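ASCH domain-containing protein (Enterococcus faecalis, PDB 1T62) is of unknown function but carries an ASCH domain of the PUA clan and may bind RNA. Local coordinates at residues Lys48-Tyr58 against Tyr136-Phe146; Gln64-Asp72 against Ile84-Ile92. One frame throughout, in Å; residues are numbered along the deposited sequence.

Interaction 1 (Lys48-Tyr58 against Tyr136-Phe146); sequences KTATCSSLDIY and YPDMLLVCQSF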
loop_
_atom_site.group_PDB
_atom_site.type_symbol
_atom_site.label_atom_id
_atom_site.label_comp_id
_atom_site.label_asym_id
_atom_site.label_seq_id
_atom_site.Cartn_x
_atom_site.Cartn_y
_atom_site.Cartn_z
ATOM N N LYS B 48 -18.300 6.022 -0.756
ATOM C CA LYS B 48 -18.345 4.772 0.003
ATOM C C LYS B 48 -18.229 5.059 1.498
ATOM O O LYS B 48 -17.160 5.429 1.996
ATOM C CB LYS B 48 -17.219 3.833 -0.437
ATOM C CG LYS B 48 -16.963 2.665 0.524
ATOM C CD LYS B 48 -15.664 1.966 0.157
ATOM C CE LYS B 48 -15.320 0.837 1.107
ATOM N NZ LYS B 48 -16.230 -0.335 0.951
ATOM N N THR B 49 -19.324 4.871 2.221
ATOM C CA THR B 49 -19.326 5.153 3.646
ATOM C C THR B 49 -19.515 3.936 4.533
ATOM O O THR B 49 -19.816 4.074 5.718
ATOM C CB THR B 49 -20.424 6.142 3.964
ATOM O OG1 THR B 49 -21.695 5.495 3.836
ATOM C CG2 THR B 49 -20.383 7.269 2.983
ATOM N N ALA B 50 -19.354 2.747 3.958
ATOM C CA ALA B 50 -19.495 1.502 4.707
ATOM C C ALA B 50 -18.490 0.445 4.258
ATOM O O ALA B 50 -17.919 0.525 3.168
ATOM C CB ALA B 50 -20.894 0.961 4.566
ATOM N N THR B 51 -18.299 -0.553 5.115
ATOM C CA THR B 51 -17.374 -1.650 4.876
ATOM C C THR B 51 -17.929 -2.911 5.505
ATOM O O THR B 51 -18.932 -2.892 6.220
ATOM C CB THR B 51 -16.039 -1.389 5.555
ATOM O OG1 THR B 51 -15.668 -0.029 5.341
ATOM C CG2 THR B 51 -14.969 -2.288 4.995
ATOM N N CYS B 52 -17.260 -4.017 5.247
ATOM C CA CYS B 52 -17.682 -5.261 5.835
ATOM C C CYS B 52 -16.518 -6.224 5.818
ATOM O O CYS B 52 -15.756 -6.290 4.850
ATOM C CB CYS B 52 -18.886 -5.836 5.087
ATOM S SG CYS B 52 -18.599 -6.205 3.371
ATOM N N SER B 53 -16.372 -6.936 6.927
ATOM C CA SER B 53 -15.321 -7.916 7.095
ATOM C C SER B 53 -16.005 -9.186 7.562
ATOM O O SER B 53 -17.179 -9.155 7.930
ATOM C CB SER B 53 -14.296 -7.423 8.131
ATOM O OG SER B 53 -14.926 -6.863 9.276
ATOM N N SER B 54 -15.272 -10.295 7.531
ATOM C CA SER B 54 -15.799 -11.597 7.948
ATOM C C SER B 54 -15.768 -11.775 9.441
ATOM O O SER B 54 -14.698 -11.785 10.031
ATOM C CB SER B 54 -14.986 -12.730 7.329
ATOM O OG SER B 54 -15.355 -13.968 7.906
ATOM N N LEU B 55 -16.933 -11.926 10.055
ATOM C CA LEU B 55 -16.994 -12.123 11.495
ATOM C C LEU B 55 -16.143 -13.335 11.863
ATOM O O LEU B 55 -15.636 -13.440 12.978
ATOM C CB LEU B 55 -18.434 -12.365 11.937
ATOM C CG LEU B 55 -18.560 -12.862 13.376
ATOM C CD1 LEU B 55 -17.944 -11.865 14.336
ATOM C CD2 LEU B 55 -20.003 -13.082 13.675
ATOM N N ASP B 56 -15.987 -14.244 10.909
ATOM C CA ASP B 56 -15.205 -15.446 11.128
ATOM C C ASP B 56 -13.740 -15.188 11.466
ATOM O O ASP B 56 -13.219 -15.765 12.415
ATOM C CB ASP B 56 -15.319 -16.355 9.909
ATOM C CG ASP B 56 -16.620 -17.140 9.895
ATOM O OD1 ASP B 56 -16.960 -17.704 8.838
ATOM O OD2 ASP B 56 -17.296 -17.205 10.947
ATOM N N ILE B 57 -13.067 -14.330 10.705
ATOM C CA ILE B 57 -11.661 -14.035 10.988
ATOM C C ILE B 57 -11.500 -13.495 12.413
ATOM O O ILE B 57 -10.546 -13.827 13.099
ATOM C CB ILE B 57 -11.077 -12.989 10.010
ATOM C CG1 ILE B 57 -11.488 -13.323 8.581
ATOM C CG2 ILE B 57 -9.549 -12.964 10.132
ATOM C CD1 ILE B 57 -10.922 -14.607 8.078
ATOM N N TYR B 58 -12.422 -12.650 12.854
ATOM C CA TYR B 58 -12.331 -12.124 14.205
ATOM C C TYR B 58 -12.339 -13.291 15.183
ATOM O O TYR B 58 -11.537 -13.353 16.114
ATOM C CB TYR B 58 -13.506 -11.196 14.516
ATOM C CG TYR B 58 -13.446 -9.876 13.786
ATOM C CD1 TYR B 58 -14.059 -9.716 12.543
ATOM C CD2 TYR B 58 -12.759 -8.796 14.322
ATOM C CE1 TYR B 58 -13.990 -8.516 11.858
ATOM C CE2 TYR B 58 -12.680 -7.594 13.637
ATOM C CZ TYR B 58 -13.299 -7.461 12.412
ATOM O OH TYR B 58 -13.234 -6.270 11.735
ATOM N N TYR B 136 -19.088 -20.114 2.986
ATOM C CA TYR B 136 -20.463 -20.575 2.898
ATOM C C TYR B 136 -21.325 -19.375 2.502
ATOM O O TYR B 136 -20.913 -18.235 2.661
ATOM C CB TYR B 136 -20.920 -21.217 4.211
ATOM C CG TYR B 136 -20.490 -20.513 5.466
ATOM C CD1 TYR B 136 -19.139 -20.376 5.784
ATOM C CD2 TYR B 136 -21.438 -20.017 6.362
ATOM C CE1 TYR B 136 -18.743 -19.761 6.959
ATOM C CE2 TYR B 136 -21.057 -19.401 7.542
ATOM C CZ TYR B 136 -19.705 -19.273 7.835
ATOM O OH TYR B 136 -19.319 -18.621 8.985
ATOM N N PRO B 137 -22.535 -19.620 1.982
ATOM C CA PRO B 137 -23.464 -18.577 1.535
ATOM C C PRO B 137 -23.988 -17.563 2.549
ATOM O O PRO B 137 -24.355 -16.443 2.191
ATOM C CB PRO B 137 -24.613 -19.379 0.914
ATOM C CG PRO B 137 -24.049 -20.744 0.686
ATOM C CD PRO B 137 -23.170 -20.941 1.876
ATOM N N ASP B 138 -24.045 -17.943 3.812
ATOM C CA ASP B 138 -24.582 -17.026 4.800
ATOM C C ASP B 138 -23.625 -16.736 5.948
ATOM O O ASP B 138 -24.046 -16.593 7.092
ATOM C CB ASP B 138 -25.889 -17.586 5.337
ATOM C CG ASP B 138 -25.741 -19.008 5.816
ATOM O OD1 ASP B 138 -26.708 -19.563 6.372
ATOM O OD2 ASP B 138 -24.646 -19.583 5.640
ATOM N N MET B 139 -22.337 -16.649 5.647
ATOM C CA MET B 139 -21.386 -16.353 6.685
ATOM C C MET B 139 -21.701 -14.956 7.166
ATOM O O MET B 139 -21.948 -14.055 6.369
ATOM C CB MET B 139 -19.961 -16.408 6.158
ATOM C CG MET B 139 -19.659 -15.418 5.067
ATOM S SD MET B 139 -17.901 -15.088 5.041
ATOM C CE MET B 139 -17.826 -13.977 6.400
ATOM N N LEU B 140 -21.719 -14.803 8.484
ATOM C CA LEU B 140 -21.991 -13.538 9.140
ATOM C C LEU B 140 -20.950 -12.476 8.758
ATOM O O LEU B 140 -19.760 -12.770 8.669
ATOM C CB LEU B 140 -21.982 -13.766 10.655
ATOM C CG LEU B 140 -23.267 -14.059 11.449
ATOM C CD1 LEU B 140 -24.442 -14.295 10.517
ATOM C CD2 LEU B 140 -23.046 -15.250 12.368
ATOM N N LEU B 141 -21.409 -11.248 8.525
ATOM C CA LEU B 141 -20.530 -10.128 8.182
ATOM C C LEU B 141 -20.512 -9.098 9.291
ATOM O O LEU B 141 -21.499 -8.914 10.004
ATOM C CB LEU B 141 -21.012 -9.408 6.934
ATOM C CG LEU B 141 -20.771 -10.027 5.576
ATOM C CD1 LEU B 141 -21.471 -9.183 4.533
ATOM C CD2 LEU B 141 -19.282 -10.101 5.302
ATOM N N VAL B 142 -19.385 -8.415 9.427
ATOM C CA VAL B 142 -19.252 -7.366 10.419
ATOM C C VAL B 142 -19.260 -6.052 9.626
ATOM O O VAL B 142 -18.278 -5.696 8.969
ATOM C CB VAL B 142 -17.943 -7.518 11.208
ATOM C CG1 VAL B 142 -17.784 -6.357 12.171
ATOM C CG2 VAL B 142 -17.950 -8.842 11.963
ATOM N N CYS B 143 -20.390 -5.350 9.683
ATOM C CA CYS B 143 -20.575 -4.103 8.956
ATOM C C CYS B 143 -20.350 -2.816 9.766
ATOM O O CYS B 143 -20.841 -2.674 10.891
ATOM C CB CYS B 143 -21.980 -4.090 8.353
ATOM S SG CYS B 143 -22.355 -5.530 7.304
ATOM N N GLN B 144 -19.608 -1.880 9.169
ATOM C CA GLN B 144 -19.299 -0.590 9.785
ATOM C C GLN B 144 -19.756 0.581 8.941
ATOM O O GLN B 144 -19.555 0.608 7.733
ATOM C CB GLN B 144 -17.802 -0.429 9.990
ATOM C CG GLN B 144 -17.198 -1.319 11.033
ATOM C CD GLN B 144 -15.698 -1.170 11.078
ATOM O OE1 GLN B 144 -15.161 -0.132 11.488
ATOM N NE2 GLN B 144 -15.004 -2.207 10.637
ATOM N N SER B 145 -20.371 1.557 9.588
ATOM C CA SER B 145 -20.815 2.759 8.911
ATOM C C SER B 145 -20.004 3.865 9.557
ATOM O O SER B 145 -20.083 4.094 10.764
ATOM C CB SER B 145 -22.301 2.955 9.117
ATOM O OG SER B 145 -23.003 1.888 8.502
ATOM N N PHE B 146 -19.203 4.530 8.737
ATOM C CA PHE B 146 -18.307 5.571 9.204
ATOM C C PHE B 146 -18.449 6.876 8.424
ATOM O O PHE B 146 -19.190 6.953 7.441
ATOM C CB PHE B 146 -16.862 5.077 9.053
ATOM C CG PHE B 146 -16.541 4.597 7.660
ATOM C CD1 PHE B 146 -16.816 3.285 7.277
ATOM C CD2 PHE B 146 -16.054 5.485 6.697
ATOM C CE1 PHE B 146 -16.619 2.862 5.961
ATOM C CE2 PHE B 146 -15.853 5.072 5.370
ATOM C CZ PHE B 146 -16.138 3.758 5.006
#
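Phe146 reaches Thr49 because its ring is turned back between its own backbone N and carbonyl carbon (chi1 53°), which lays one face on the opposing chain: Thr49 O sits 3.4 Å above the ring plane, toward the rim. Further along, Val142 holds CG1 anti to its backbone N (chi1 176°) and thereby directs CG2 at the first helical turn, where it meets Leu55 CB at 3.6 Å, crossing that side chain at about a right angle, and Tyr58 CE1 at 4.0 Å. Ser53 OG lies in the plane of the Tyr58 ring and shares a 3.0 Å hydrogen bond with Tyr58 OH. Strand 50-54 runs antiparallel to strand 140-151 as an outermost strand, within this chain, of the five-stranded mixed sheet of the ASCH domain. Thr51-Gln144 and Ser53-Val142 are the hydrogen-bonded pairs; the straightest bond runs from Val142 N to Ser53 O (2.8 Å, 173°). Leu55 N continues the pattern to Leu140 O at 3.3 Å, already inside the helix. On the face away from Thr51, Ser53, Val142 and Gln144, Cys52 and Cys143 lie together, with Cys52 CB 4.1 Å from Cys143 SG, and Phe102 of helix 100-105 touches both. Beyond the strands, Tyr136 OH donates to the syn lone pair of Asp56 OD1, the two side chains approaching from opposite directions.

Interaction 2 (Gln64-Asp72 against Ile84-Ile92); sequences QLPKAGQYD and IIRTTKVEI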
loop_
_atom_site.group_PDB
_atom_site.type_symbol
_atom_site.label_atom_id
_atom_site.label_comp_id
_atom_site.label_asym_id
_atom_site.label_seq_id
_atom_site.Cartn_x
_atom_site.Cartn_y
_atom_site.Cartn_z
ATOM N N GLN B 64 -11.424 -8.463 19.104
ATOM C CA GLN B 64 -12.691 -7.811 19.405
ATOM C C GLN B 64 -13.200 -7.245 18.073
ATOM O O GLN B 64 -12.426 -7.086 17.128
ATOM C CB GLN B 64 -12.480 -6.665 20.392
ATOM C CG GLN B 64 -11.835 -7.093 21.677
ATOM C CD GLN B 64 -12.566 -8.257 22.305
ATOM O OE1 GLN B 64 -13.755 -8.162 22.623
ATOM N NE2 GLN B 64 -11.862 -9.371 22.479
ATOM N N LEU B 65 -14.495 -6.957 17.979
ATOM C CA LEU B 65 -15.023 -6.391 16.742
ATOM C C LEU B 65 -14.906 -4.882 16.847
ATOM O O LEU B 65 -14.764 -4.335 17.939
ATOM C CB LEU B 65 -16.506 -6.728 16.554
ATOM C CG LEU B 65 -17.026 -8.159 16.600
ATOM C CD1 LEU B 65 -18.479 -8.149 16.141
ATOM C CD2 LEU B 65 -16.187 -9.055 15.707
ATOM N N PRO B 66 -14.949 -4.187 15.710
ATOM C CA PRO B 66 -14.859 -2.729 15.789
ATOM C C PRO B 66 -15.952 -2.196 16.719
ATOM O O PRO B 66 -17.012 -2.806 16.868
ATOM C CB PRO B 66 -15.052 -2.285 14.338
ATOM C CG PRO B 66 -15.649 -3.513 13.645
ATOM C CD PRO B 66 -14.946 -4.642 14.313
ATOM N N LYS B 67 -15.695 -1.062 17.351
ATOM C CA LYS B 67 -16.669 -0.501 18.265
ATOM C C LYS B 67 -17.300 0.751 17.681
ATOM O O LYS B 67 -16.741 1.399 16.796
ATOM C CB LYS B 67 -16.004 -0.177 19.604
ATOM C CG LYS B 67 -15.015 -1.229 20.048
ATOM C CD LYS B 67 -14.466 -0.962 21.434
ATOM C CE LYS B 67 -15.521 -1.233 22.513
ATOM N NZ LYS B 67 -16.703 -0.301 22.451
ATOM N N ALA B 68 -18.494 1.064 18.170
ATOM C CA ALA B 68 -19.205 2.243 17.736
ATOM C C ALA B 68 -18.377 3.409 18.251
ATOM O O ALA B 68 -17.975 3.419 19.413
ATOM C CB ALA B 68 -20.589 2.276 18.362
ATOM N N GLY B 69 -18.099 4.371 17.378
ATOM C CA GLY B 69 -17.338 5.538 17.781
ATOM C C GLY B 69 -15.834 5.499 17.610
ATOM O O GLY B 69 -15.188 6.539 17.700
ATOM N N GLN B 70 -15.276 4.317 17.365
ATOM C CA GLN B 70 -13.833 4.164 17.205
ATOM C C GLN B 70 -13.319 4.807 15.923
ATOM O O GLN B 70 -14.099 5.156 15.039
ATOM C CB GLN B 70 -13.459 2.691 17.179
ATOM C CG GLN B 70 -13.940 1.996 15.928
ATOM C CD GLN B 70 -13.229 0.688 15.672
ATOM O OE1 GLN B 70 -13.302 -0.246 16.471
ATOM N NE2 GLN B 70 -12.535 0.613 14.547
ATOM N N TYR B 71 -11.997 4.951 15.831
ATOM C CA TYR B 71 -11.355 5.530 14.654
ATOM C C TYR B 71 -10.439 4.542 13.936
ATOM O O TYR B 71 -9.928 3.587 14.521
ATOM C CB TYR B 71 -10.515 6.752 15.017
ATOM C CG TYR B 71 -11.281 7.912 15.590
ATOM C CD1 TYR B 71 -11.514 8.006 16.960
ATOM C CD2 TYR B 71 -11.748 8.931 14.768
ATOM C CE1 TYR B 71 -12.187 9.092 17.498
ATOM C CE2 TYR B 71 -12.428 10.021 15.287
ATOM C CZ TYR B 71 -12.648 10.098 16.654
ATOM O OH TYR B 71 -13.353 11.164 17.176
ATOM N N ASP B 72 -10.239 4.796 12.654
ATOM C CA ASP B 72 -9.373 3.971 11.843
ATOM C C ASP B 72 -8.611 4.847 10.872
ATOM O O ASP B 72 -9.204 5.652 10.153
ATOM C CB ASP B 72 -10.175 2.949 11.057
ATOM C CG ASP B 72 -10.847 1.939 11.943
ATOM O OD1 ASP B 72 -11.847 2.306 12.599
ATOM O OD2 ASP B 72 -10.372 0.782 11.984
ATOM N N ILE B 84 -8.611 9.664 7.887
ATOM C CA ILE B 84 -9.005 8.971 9.097
ATOM C C ILE B 84 -10.541 9.040 9.176
ATOM O O ILE B 84 -11.161 10.033 8.784
ATOM C CB ILE B 84 -8.290 9.547 10.362
ATOM C CG1 ILE B 84 -9.309 9.908 11.422
ATOM C CG2 ILE B 84 -7.399 10.697 10.011
ATOM C CD1 ILE B 84 -9.571 8.761 12.347
ATOM N N ILE B 85 -11.154 7.957 9.649
ATOM C CA ILE B 85 -12.601 7.877 9.716
ATOM C C ILE B 85 -13.151 7.502 11.085
ATOM O O ILE B 85 -12.452 6.924 11.917
ATOM C CB ILE B 85 -13.093 6.850 8.707
ATOM C CG1 ILE B 85 -12.575 5.463 9.084
ATOM C CG2 ILE B 85 -12.553 7.189 7.338
ATOM C CD1 ILE B 85 -13.151 4.361 8.257
ATOM N N ARG B 86 -14.416 7.828 11.310
ATOM C CA ARG B 86 -15.054 7.494 12.573
ATOM C C ARG B 86 -16.267 6.605 12.332
ATOM O O ARG B 86 -17.117 6.907 11.492
ATOM C CB ARG B 86 -15.494 8.748 13.314
ATOM C CG ARG B 86 -15.543 8.502 14.786
ATOM C CD ARG B 86 -16.893 8.748 15.381
ATOM N NE ARG B 86 -17.054 10.143 15.764
ATOM C CZ ARG B 86 -17.461 11.082 14.930
ATOM N NH1 ARG B 86 -17.740 10.750 13.679
ATOM N NH2 ARG B 86 -17.593 12.331 15.343
ATOM N N THR B 87 -16.344 5.506 13.072
ATOM C CA THR B 87 -17.453 4.572 12.930
ATOM C C THR B 87 -18.647 5.037 13.759
ATOM O O THR B 87 -18.536 5.215 14.966
ATOM C CB THR B 87 -17.037 3.155 13.387
ATOM O OG1 THR B 87 -15.848 2.752 12.686
ATOM C CG2 THR B 87 -18.135 2.164 13.093
ATOM N N THR B 88 -19.784 5.245 13.102
ATOM C CA THR B 88 -20.994 5.691 13.786
ATOM C C THR B 88 -21.939 4.519 13.986
ATOM O O THR B 88 -22.959 4.648 14.661
ATOM C CB THR B 88 -21.756 6.761 12.968
ATOM O OG1 THR B 88 -21.998 6.272 11.643
ATOM C CG2 THR B 88 -20.961 8.041 12.866
ATOM N N LYS B 89 -21.596 3.368 13.414
ATOM C CA LYS B 89 -22.465 2.198 13.514
ATOM C C LYS B 89 -21.738 0.887 13.228
ATOM O O LYS B 89 -20.952 0.801 12.310
ATOM C CB LYS B 89 -23.618 2.393 12.525
ATOM C CG LYS B 89 -24.671 1.307 12.462
ATOM C CD LYS B 89 -25.705 1.680 11.405
ATOM C CE LYS B 89 -26.713 0.586 11.217
ATOM N NZ LYS B 89 -26.036 -0.704 10.932
ATOM N N VAL B 90 -21.995 -0.131 14.032
ATOM C CA VAL B 90 -21.388 -1.445 13.826
ATOM C C VAL B 90 -22.548 -2.431 13.813
ATOM O O VAL B 90 -23.383 -2.435 14.724
ATOM C CB VAL B 90 -20.416 -1.842 14.978
ATOM C CG1 VAL B 90 -19.886 -3.257 14.756
ATOM C CG2 VAL B 90 -19.264 -0.852 15.055
ATOM N N GLU B 91 -22.611 -3.265 12.787
ATOM C CA GLU B 91 -23.700 -4.216 12.707
ATOM C C GLU B 91 -23.298 -5.556 12.132
ATOM O O GLU B 91 -22.539 -5.628 11.172
ATOM C CB GLU B 91 -24.842 -3.621 11.885
ATOM C CG GLU B 91 -25.947 -4.595 11.564
ATOM C CD GLU B 91 -27.122 -3.910 10.924
ATOM O OE1 GLU B 91 -26.890 -3.033 10.067
ATOM O OE2 GLU B 91 -28.275 -4.247 11.269
ATOM N N ILE B 92 -23.832 -6.616 12.731
ATOM C CA ILE B 92 -23.571 -7.985 12.299
ATOM C C ILE B 92 -24.776 -8.530 11.542
ATOM O O ILE B 92 -25.870 -8.564 12.094
ATOM C CB ILE B 92 -23.312 -8.900 13.506
ATOM C CG1 ILE B 92 -22.124 -8.376 14.310
ATOM C CG2 ILE B 92 -23.057 -10.312 13.039
ATOM C CD1 ILE B 92 -21.821 -9.203 15.507
#
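Gly69 and Gln70 meet Thr87 through its backbone: Gly69 N donates to Thr87 O (2.6 Å), and Thr87 N returns a bond to Gln70 O (3.0 Å) whose donor lies nearly along the C=O axis (168°). One pair further on, past the non-hydrogen-bonded pair Tyr71-Arg86, Asp72 and Ile85 form a hydrogen-bonded antiparallel pair, with Asp72 N to Ile85 O at 3.2 Å and Ile85 N to Asp72 O at 3.1 Å. These bonds join the end of the turn and the start of strand 71-75 to strand 81-94 as a beta hairpin, entered through a type II turn from Lys67 to Gln70 with Gly69 at its third position.

The amide of Gln70 is used at both ends. With CG set between the backbone N and carbonyl carbon (chi1 69°) and the chain extended beyond it, OE1 accepts from Lys67 N at 2.7 Å, while NE2 donates in the amide plane to the syn lone pair of Asp72 OD1, also at 2.7 Å. The second oxygen of Asp72 is taken by Trp26 NE1, and Thr87 OG1 pairs with Gln144 OE1 of the next strand.

On the opposite face Arg86 lies alongside Tyr71, pointing the same way, and lays CG over the ring, 3.9 Å from the centroid, a CH-pi contact; its guanidinium, 28° from the ring plane, forms a salt bridge with Glu147, a separate link to strand 140-151. Apolar packing ends the contact, where Leu65 CD1 touches Ile92 CD1 at 3.6 Å.

With Lys67 N donating to OE1 and Asp72 OD1 accepting from NE2, the modelled orientation of the Gln70 amide is the one that satisfies both partners, and it ties the turn to the strand; both Asp72 oxygens accept, which would limit rotation of the carboxylate.

The centres of interaction 1 and interaction 2 lie about 12 Å apart in one mixed sheet, and strands 81-94 and 140-151, one from each, are neighbours in it. Along the chain, interaction 2 is nested inside the loop that interaction 1 closes, so the local hairpin lies within a span whose ends meet where strand 50-54 pairs with strand 140-151. Where the two contacts touch, Ser145 is opposed by two residues, Thr88 and Lys89, a classic beta bulge, at the corner that divides strand 81-94, and Gln64 O packs against Tyr58 of helix 55-60. The pair illustrates how a short-range hairpin and a long-range strand pairing build a single ASCH-domain sheet.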